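Local coordinates for 3-polyprenyl-4-hydroxybenzoate decarboxylase and related decarboxylases (Pelotomaculum thermopropionicum SI, PDB 6H6V), which binds FMN, manganese and potassium as the UbiD-class enzyme HmfF, which interconverts 2-furoic acid and 2,5-furandicarboxylic acid by carboxylation and decarboxylation, at residues 22-27 against 48-53; 380-385 against 415-420. All coordinates share one frame; numbering follows the deposited sequence.

Interaction 1: 22-27 against 48-53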
ATOM      1  N   ARG F  22      41.151 -27.571  31.863  1.00101.71           N
ATOM      2  CA  ARG F  22      41.952 -27.846  33.055  1.00100.54           C
ATOM      3  C   ARG F  22      42.597 -26.577  33.585  1.00 92.74           C
ATOM      4  O   ARG F  22      42.775 -26.437  34.786  1.00 89.58           O
ATOM      5  CB  ARG F  22      43.003 -28.915  32.754  1.00109.15           C
ATOM      6  CG  ARG F  22      42.380 -30.151  32.125  1.00116.51           C
ATOM      7  CD  ARG F  22      43.271 -31.373  32.167  1.00122.64           C
ATOM      8  NE  ARG F  22      42.447 -32.582  32.088  1.00128.23           N
ATOM      9  CZ  ARG F  22      41.888 -33.079  30.974  1.00128.59           C
ATOM     10  NH1 ARG F  22      41.160 -34.197  31.039  1.00122.37           N
ATOM     11  NH2 ARG F  22      42.032 -32.465  29.796  1.00127.46           N
ATOM     12  N   LYS F  23      42.913 -25.642  32.691  1.00 93.08           N
ATOM     13  CA  LYS F  23      43.557 -24.389  33.086  1.00 93.61           C
ATOM     14  C   LYS F  23      42.590 -23.561  33.954  1.00 98.27           C
ATOM     15  O   LYS F  23      41.370 -23.689  33.829  1.00108.67           O
ATOM     16  CB  LYS F  23      44.040 -23.609  31.851  1.00 89.43           C
ATOM     17  CG  LYS F  23      45.369 -22.892  32.051  1.00 89.35           C
ATOM     18  CD  LYS F  23      45.832 -22.160  30.805  1.00 92.39           C
ATOM     19  CE  LYS F  23      46.812 -21.023  31.115  1.00 91.96           C
ATOM     20  NZ  LYS F  23      46.573 -19.904  30.168  1.00 92.86           N
ATOM     21  N   GLU F  24      43.135 -22.755  34.864  1.00102.92           N
ATOM     22  CA  GLU F  24      42.303 -21.959  35.762  1.00102.47           C
ATOM     23  C   GLU F  24      41.556 -20.895  34.941  1.00 95.90           C
ATOM     24  O   GLU F  24      42.117 -20.361  33.985  1.00 97.40           O
ATOM     25  CB  GLU F  24      43.127 -21.310  36.878  1.00104.36           C
ATOM     26  CG  GLU F  24      42.298 -20.908  38.099  1.00 99.45           C
ATOM     27  CD  GLU F  24      42.964 -19.899  39.022  1.00 96.20           C
ATOM     28  OE1 GLU F  24      43.287 -18.772  38.562  1.00 83.47           O
ATOM     29  OE2 GLU F  24      43.121 -20.224  40.224  1.00 94.38           O
ATOM     30  N   VAL F  25      40.292 -20.635  35.298  1.00 86.53           N
ATOM     31  CA  VAL F  25      39.458 -19.611  34.644  1.00 85.64           C
ATOM     32  C   VAL F  25      38.681 -18.771  35.661  1.00 86.04           C
ATOM     33  O   VAL F  25      38.176 -19.292  36.658  1.00 90.31           O
ATOM     34  CB  VAL F  25      38.447 -20.223  33.642  1.00 82.34           C
ATOM     35  CG1 VAL F  25      39.182 -20.900  32.498  1.00 82.12           C
ATOM     36  CG2 VAL F  25      37.486 -21.197  34.318  1.00 80.40           C
ATOM     37  N   ASP F  26      38.582 -17.473  35.384  1.00 79.45           N
ATOM     38  CA  ASP F  26      37.879 -16.531  36.249  1.00 79.96           C
ATOM     39  C   ASP F  26      36.367 -16.702  36.003  1.00 77.93           C
ATOM     40  O   ASP F  26      35.940 -16.760  34.855  1.00 72.08           O
ATOM     41  CB  ASP F  26      38.350 -15.096  35.914  1.00 77.65           C
ATOM     42  CG  ASP F  26      38.074 -14.075  37.041  1.00 77.57           C
ATOM     43  OD1 ASP F  26      37.126 -14.230  37.843  1.00 73.94           O
ATOM     44  OD2 ASP F  26      38.841 -13.089  37.122  1.00 73.42           O
ATOM     45  N   PRO F  27      35.550 -16.806  37.069  1.00 75.62           N
ATOM     46  CA  PRO F  27      34.101 -16.802  36.828  1.00 82.40           C
ATOM     47  C   PRO F  27      33.580 -15.484  36.249  1.00 85.37           C
ATOM     48  O   PRO F  27      32.561 -15.473  35.573  1.00 78.86           O
ATOM     49  CB  PRO F  27      33.509 -17.028  38.229  1.00 81.84           C
ATOM     50  CG  PRO F  27      34.568 -16.564  39.160  1.00 78.45           C
ATOM     51  CD  PRO F  27      35.840 -17.012  38.497  1.00 77.08           C
ATOM     52  N   ARG F  48      38.590 -26.109  36.944  1.00 81.57           N
ATOM     53  CA  ARG F  48      39.297 -25.243  37.880  1.00 84.12           C
ATOM     54  C   ARG F  48      38.810 -23.793  37.763  1.00 76.55           C
ATOM     55  O   ARG F  48      39.255 -23.036  36.901  1.00 61.92           O
ATOM     56  CB  ARG F  48      40.804 -25.352  37.605  1.00 98.67           C
ATOM     57  CG  ARG F  48      41.729 -24.916  38.744  1.00108.46           C
ATOM     58  CD  ARG F  48      43.210 -25.061  38.390  1.00110.98           C
ATOM     59  NE  ARG F  48      43.982 -25.545  39.555  1.00121.30           N
ATOM     60  CZ  ARG F  48      44.051 -26.820  39.978  1.00114.72           C
ATOM     61  NH1 ARG F  48      43.404 -27.794  39.345  1.00105.69           N
ATOM     62  NH2 ARG F  48      44.766 -27.116  41.054  1.00109.35           N
ATOM     63  N   VAL F  49      37.882 -23.418  38.636  1.00 77.02           N
ATOM     64  CA  VAL F  49      37.316 -22.074  38.630  1.00 82.20           C
ATOM     65  C   VAL F  49      37.902 -21.280  39.803  1.00 79.54           C
ATOM     66  O   VAL F  49      37.663 -21.617  40.965  1.00 71.95           O
ATOM     67  CB  VAL F  49      35.770 -22.117  38.717  1.00 83.59           C
ATOM     68  CG1 VAL F  49      35.170 -20.724  38.571  1.00 84.36           C
ATOM     69  CG2 VAL F  49      35.203 -23.047  37.650  1.00 85.09           C
ATOM     70  N   LYS F  50      38.640 -20.222  39.474  1.00 79.30           N
ATOM     71  CA  LYS F  50      39.330 -19.361  40.444  1.00 82.99           C
ATOM     72  C   LYS F  50      38.454 -18.941  41.642  1.00 84.03           C
ATOM     73  O   LYS F  50      37.475 -18.193  41.496  1.00 86.73           O
ATOM     74  CB  LYS F  50      39.915 -18.135  39.706  1.00 86.20           C
ATOM     75  CG  LYS F  50      40.689 -17.105  40.522  1.00 84.52           C
ATOM     76  CD  LYS F  50      39.873 -15.860  40.827  1.00 92.49           C
ATOM     77  CE  LYS F  50      40.636 -14.914  41.764  1.00 94.02           C
ATOM     78  NZ  LYS F  50      41.830 -14.209  41.188  1.00 89.02           N
ATOM     79  N   GLY F  51      38.829 -19.458  42.816  1.00 83.16           N
ATOM     80  CA  GLY F  51      38.167 -19.186  44.097  1.00 82.55           C
ATOM     81  C   GLY F  51      37.292 -20.315  44.637  1.00 85.32           C
ATOM     82  O   GLY F  51      36.628 -20.127  45.666  1.00 87.88           O
ATOM     83  N   TYR F  52      37.278 -21.480  43.968  1.00 83.34           N
ATOM     84  CA  TYR F  52      36.252 -22.516  44.203  1.00 73.53           C
ATOM     85  C   TYR F  52      36.740 -23.921  43.915  1.00 67.56           C
ATOM     86  O   TYR F  52      37.458 -24.148  42.942  1.00 62.13           O
ATOM     87  CB  TYR F  52      35.040 -22.291  43.290  1.00 72.27           C
ATOM     88  CG  TYR F  52      34.325 -20.970  43.473  1.00 70.85           C
ATOM     89  CD1 TYR F  52      33.305 -20.839  44.411  1.00 69.48           C
ATOM     90  CD2 TYR F  52      34.664 -19.842  42.695  1.00 67.81           C
ATOM     91  CE1 TYR F  52      32.653 -19.633  44.588  1.00 67.66           C
ATOM     92  CE2 TYR F  52      34.016 -18.626  42.862  1.00 66.39           C
ATOM     93  CZ  TYR F  52      33.006 -18.522  43.805  1.00 64.93           C
ATOM     94  OH  TYR F  52      32.357 -17.322  43.963  1.00 59.25           O
ATOM     95  N   ALA F  53      36.287 -24.866  44.731  1.00 72.33           N
ATOM     96  CA  ALA F  53      36.486 -26.309  44.485  1.00 80.21           C
ATOM     97  C   ALA F  53      35.556 -26.859  43.384  1.00 81.02           C
ATOM     98  O   ALA F  53      35.917 -27.794  42.656  1.00 70.84           O
ATOM     99  CB  ALA F  53      36.272 -27.095  45.782  1.00 82.44           C
TER
HETATM  100  O   HOH W   1      38.880 -24.567  34.074  1.00 75.79           O
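A single parallel beta bridge, Val25 with Val49, carries the pairing of strands 18-21 and 43-46 into the loops that follow them. Val25 N donates to Arg48 O (3.1 Å) and Val25 O accepts from Lys50 N (3.0 Å). One residue thus grips both neighbours of Val49. On the N-terminal side of the bridge a water links the backbones, donating to Lys23 O (2.7 Å) and accepting from Arg48 N. The two parallel strands are joined through helix 30-38, a beta-alpha-beta crossover in the N-terminal domain of the UbiD family, and the side chains of Val25 and Val49 both rest on Ile31 of that helix. Val25 also packs on Tyr446 of the second subunit. Glu24 and Lys50, both exposed, lie across each other: the carboxylate carbon CD of Glu24 meets CB of Lys50 at 3.6 Å. A bend in the lysine chain (chi2 -102°) carries its amine off, leaving NZ 5.5 Å from Glu24 OE1, too far for a salt bridge, though the opposite charges of Glu24 and nearby Asp26 probably still attract it. Arg48 sets its CD 4.0 Å from Glu24 CB, with its own CB against the carbonyl oxygen of Arg22. At the other end Pro27 brings CD to Val49 CG1 (3.8 Å), and its CG approaches Tyr52 CE2 obliquely at 4.3 Å. A type II turn from Val49 to Tyr52, with Gly51 in its third position, brings the tyrosine round, and its hydroxyl is hydrogen-bonded to Leu114 O.

Interaction 2: 380-385 against 415-420; sequences WAVATR and MGIDAT. With CA (calcium ion), chain B.
Ala419, near the C-terminal end of strand 411-418, sets its methyl against the C-terminal part of helix 375-385. CB lies 4.0 Å from Ala381 O and 4.2 Å from Val382 CG2, a branch that also reaches towards Ile417. Arg385 flanks the same residue: its CB sits 3.6 Å from Ala419 O. With CG anti to the carbonyl carbon (chi1 -55°) and the chain extended to NE, the guanidinium is carried away from the strand. There Trp380 covers one face with CZ3, while NE bonds Tyr263 OH of the second subunit and NH1 forms a salt bridge with Glu369. NH1 also donates, at the edge of the group, to a water (2.8 Å) that in turn donates to Ala419 O (2.7 Å). Three backbone oxygens, Arg385 O, Asp418 O and Thr420 O, each bind calcium at 2.7 Å, and Asp391 completes the protein ligands. Asp418 OD1 holds the loop in an Asx turn, accepting from Thr420 N (3.0 Å) on the anti side but 33° out of the carboxylate plane, and from Thr420 OG1 through its syn lone pair. An alanine in place of Asp418 is likely to leave Thr420 N and OG1 without this partner, and the Thr420 carbonyl less firmly aimed at the calcium. Direct contacts between helix and strand are apolar or van der Waals, so their polar linkage runs through calcium and water, the cation probably offsetting the crowding of three carbonyl oxygens.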
ATOM      1  N   TRP F 380      17.865 -18.584  -0.762  1.00 35.08           N
ATOM      2  CA  TRP F 380      17.807 -18.938  -2.168  1.00 34.38           C
ATOM      3  C   TRP F 380      16.358 -18.991  -2.670  1.00 33.97           C
ATOM      4  O   TRP F 380      16.014 -18.406  -3.718  1.00 31.09           O
ATOM      5  CB  TRP F 380      18.509 -20.268  -2.403  1.00 34.33           C
ATOM      6  CG  TRP F 380      18.364 -20.735  -3.770  1.00 38.34           C
ATOM      7  CD1 TRP F 380      19.060 -20.304  -4.862  1.00 39.94           C
ATOM      8  CD2 TRP F 380      17.442 -21.715  -4.241  1.00 37.16           C
ATOM      9  NE1 TRP F 380      18.620 -20.956  -5.987  1.00 38.18           N
ATOM     10  CE2 TRP F 380      17.615 -21.818  -5.632  1.00 36.67           C
ATOM     11  CE3 TRP F 380      16.470 -22.492  -3.626  1.00 39.74           C
ATOM     12  CZ2 TRP F 380      16.870 -22.681  -6.412  1.00 35.66           C
ATOM     13  CZ3 TRP F 380      15.698 -23.324  -4.402  1.00 39.23           C
ATOM     14  CH2 TRP F 380      15.914 -23.421  -5.785  1.00 36.28           C
ATOM     15  N   ALA F 381      15.519 -19.687  -1.913  1.00 33.22           N
ATOM     16  CA  ALA F 381      14.102 -19.749  -2.234  1.00 34.39           C
ATOM     17  C   ALA F 381      13.460 -18.351  -2.287  1.00 35.61           C
ATOM     18  O   ALA F 381      12.704 -18.052  -3.202  1.00 41.72           O
ATOM     19  CB  ALA F 381      13.373 -20.653  -1.245  1.00 34.66           C
ATOM     20  N   VAL F 382      13.781 -17.499  -1.324  1.00 36.42           N
ATOM     21  CA  VAL F 382      13.277 -16.123  -1.322  1.00 36.31           C
ATOM     22  C   VAL F 382      13.785 -15.349  -2.539  1.00 35.57           C
ATOM     23  O   VAL F 382      13.035 -14.603  -3.149  1.00 33.12           O
ATOM     24  CB  VAL F 382      13.654 -15.370  -0.019  1.00 33.74           C
ATOM     25  CG1 VAL F 382      13.259 -13.903  -0.089  1.00 32.67           C
ATOM     26  CG2 VAL F 382      12.962 -16.022   1.167  1.00 33.55           C
ATOM     27  N   ALA F 383      15.052 -15.527  -2.893  1.00 36.82           N
ATOM     28  CA  ALA F 383      15.623 -14.781  -4.009  1.00 36.36           C
ATOM     29  C   ALA F 383      14.954 -15.126  -5.339  1.00 36.65           C
ATOM     30  O   ALA F 383      14.820 -14.259  -6.208  1.00 34.25           O
ATOM     31  CB  ALA F 383      17.106 -15.035  -4.114  1.00 35.11           C
ATOM     32  N   THR F 384      14.544 -16.386  -5.502  1.00 34.86           N
ATOM     33  CA  THR F 384      14.116 -16.863  -6.798  1.00 35.59           C
ATOM     34  C   THR F 384      12.667 -17.260  -6.904  1.00 36.14           C
ATOM     35  O   THR F 384      12.207 -17.573  -8.012  1.00 36.12           O
ATOM     36  CB  THR F 384      14.940 -18.079  -7.199  1.00 37.50           C
ATOM     37  OG1 THR F 384      14.750 -19.115  -6.231  1.00 42.63           O
ATOM     38  CG2 THR F 384      16.425 -17.714  -7.269  1.00 38.20           C
ATOM     39  N   ARG F 385      11.950 -17.325  -5.786  1.00 36.59           N
ATOM     40  CA  ARG F 385      10.529 -17.713  -5.795  1.00 36.74           C
ATOM     41  C   ARG F 385       9.599 -16.695  -5.156  1.00 36.35           C
ATOM     42  O   ARG F 385       8.394 -16.929  -5.054  1.00 40.00           O
ATOM     43  CB  ARG F 385      10.364 -19.076  -5.109  1.00 37.68           C
ATOM     44  CG  ARG F 385      11.256 -20.125  -5.749  1.00 38.14           C
ATOM     45  CD  ARG F 385      11.250 -21.409  -4.967  1.00 41.62           C
ATOM     46  NE  ARG F 385      11.862 -22.470  -5.756  1.00 42.15           N
ATOM     47  CZ  ARG F 385      11.912 -23.744  -5.388  1.00 42.23           C
ATOM     48  NH1 ARG F 385      11.395 -24.152  -4.237  1.00 40.22           N
ATOM     49  NH2 ARG F 385      12.504 -24.621  -6.193  1.00 48.11           N
HETATM   50  N   MSE F 415       5.650  -9.132   9.214  1.00 41.55           N
HETATM   51  CA  MSE F 415       5.802  -9.363   7.796  1.00 42.04           C
HETATM   52  C   MSE F 415       5.799 -10.814   7.446  1.00 36.75           C
HETATM   53  O   MSE F 415       6.407 -11.631   8.133  1.00 32.32           O
HETATM   54  CB  MSE F 415       7.095  -8.744   7.331  1.00 48.30           C
HETATM   55  CG  MSE F 415       7.205  -8.838   5.814  1.00 55.76           C
HETATM   56 SE   MSE F 415       8.793  -7.852   5.200  1.00 74.24          SE
HETATM   57  CE  MSE F 415      10.234  -8.461   6.450  1.00 74.61           C
ATOM     58  N   GLY F 416       5.125 -11.131   6.338  1.00 34.27           N
ATOM     59  CA  GLY F 416       5.040 -12.477   5.809  1.00 34.40           C
ATOM     60  C   GLY F 416       5.607 -12.511   4.416  1.00 35.66           C
ATOM     61  O   GLY F 416       5.411 -11.566   3.655  1.00 36.37           O
ATOM     62  N   ILE F 417       6.317 -13.591   4.086  1.00 35.96           N
ATOM     63  CA  ILE F 417       6.940 -13.768   2.777  1.00 35.60           C
ATOM     64  C   ILE F 417       6.570 -15.147   2.256  1.00 37.09           C
ATOM     65  O   ILE F 417       6.964 -16.143   2.841  1.00 36.82           O
ATOM     66  CB  ILE F 417       8.467 -13.649   2.876  1.00 33.37           C
ATOM     67  CG1 ILE F 417       8.846 -12.248   3.374  1.00 33.51           C
ATOM     68  CG2 ILE F 417       9.097 -13.906   1.511  1.00 33.66           C
ATOM     69  CD1 ILE F 417      10.310 -12.024   3.673  1.00 34.47           C
ATOM     70  N   ASP F 418       5.818 -15.196   1.163  1.00 37.51           N
ATOM     71  CA  ASP F 418       5.440 -16.459   0.530  1.00 36.61           C
ATOM     72  C   ASP F 418       6.472 -16.786  -0.551  1.00 38.26           C
ATOM     73  O   ASP F 418       6.452 -16.219  -1.637  1.00 40.27           O
ATOM     74  CB  ASP F 418       4.032 -16.357  -0.063  1.00 36.34           C
ATOM     75  CG  ASP F 418       3.617 -17.593  -0.872  1.00 38.42           C
ATOM     76  OD1 ASP F 418       4.337 -18.624  -0.860  1.00 37.56           O
ATOM     77  OD2 ASP F 418       2.542 -17.525  -1.525  1.00 40.61           O
ATOM     78  N   ALA F 419       7.368 -17.720  -0.246  1.00 35.99           N
ATOM     79  CA  ALA F 419       8.387 -18.152  -1.188  1.00 33.91           C
ATOM     80  C   ALA F 419       8.096 -19.545  -1.712  1.00 32.05           C
ATOM     81  O   ALA F 419       9.012 -20.288  -1.986  1.00 32.58           O
ATOM     82  CB  ALA F 419       9.741 -18.101  -0.503  1.00 32.86           C
ATOM     83  N   THR F 420       6.817 -19.888  -1.842  1.00 36.50           N
ATOM     84  CA  THR F 420       6.398 -21.146  -2.453  1.00 39.87           C
ATOM     85  C   THR F 420       6.203 -20.935  -3.949  1.00 41.07           C
ATOM     86  O   THR F 420       5.911 -19.848  -4.380  1.00 42.89           O
ATOM     87  CB  THR F 420       5.081 -21.690  -1.844  1.00 39.20           C
ATOM     88  OG1 THR F 420       3.976 -20.839  -2.195  1.00 39.82           O
ATOM     89  CG2 THR F 420       5.184 -21.794  -0.338  1.00 39.40           C
TER
HETATM   90 CA    CA B 504       5.831 -17.161  -4.131  1.00 52.01          CA
HETATM   91  O   HOH W   2       9.782 -22.784  -2.441  1.00 45.38           O

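Overall arrangement
Interactions 1 and 2 lie far apart in the chain, their centres about 49 Å and their nearest atoms about 37 Å from each other, with no touch between them. They follow one another in sequence: 22-27 with 48-53 belongs to the N-terminal domain of the UbiD family, 380-385 with 415-420 to the C-terminal one, and the Rift-related, FMN-binding domain comes between the two. Neither holds any residue that binds manganese or potassium. Interaction 1 is remote from the flavin and metal sites, whereas interaction 2 builds most of a calcium site distinct from the flavin pocket. What they share is the second subunit, met through Tyr446 at interaction 1 and through Tyr263 at interaction 2.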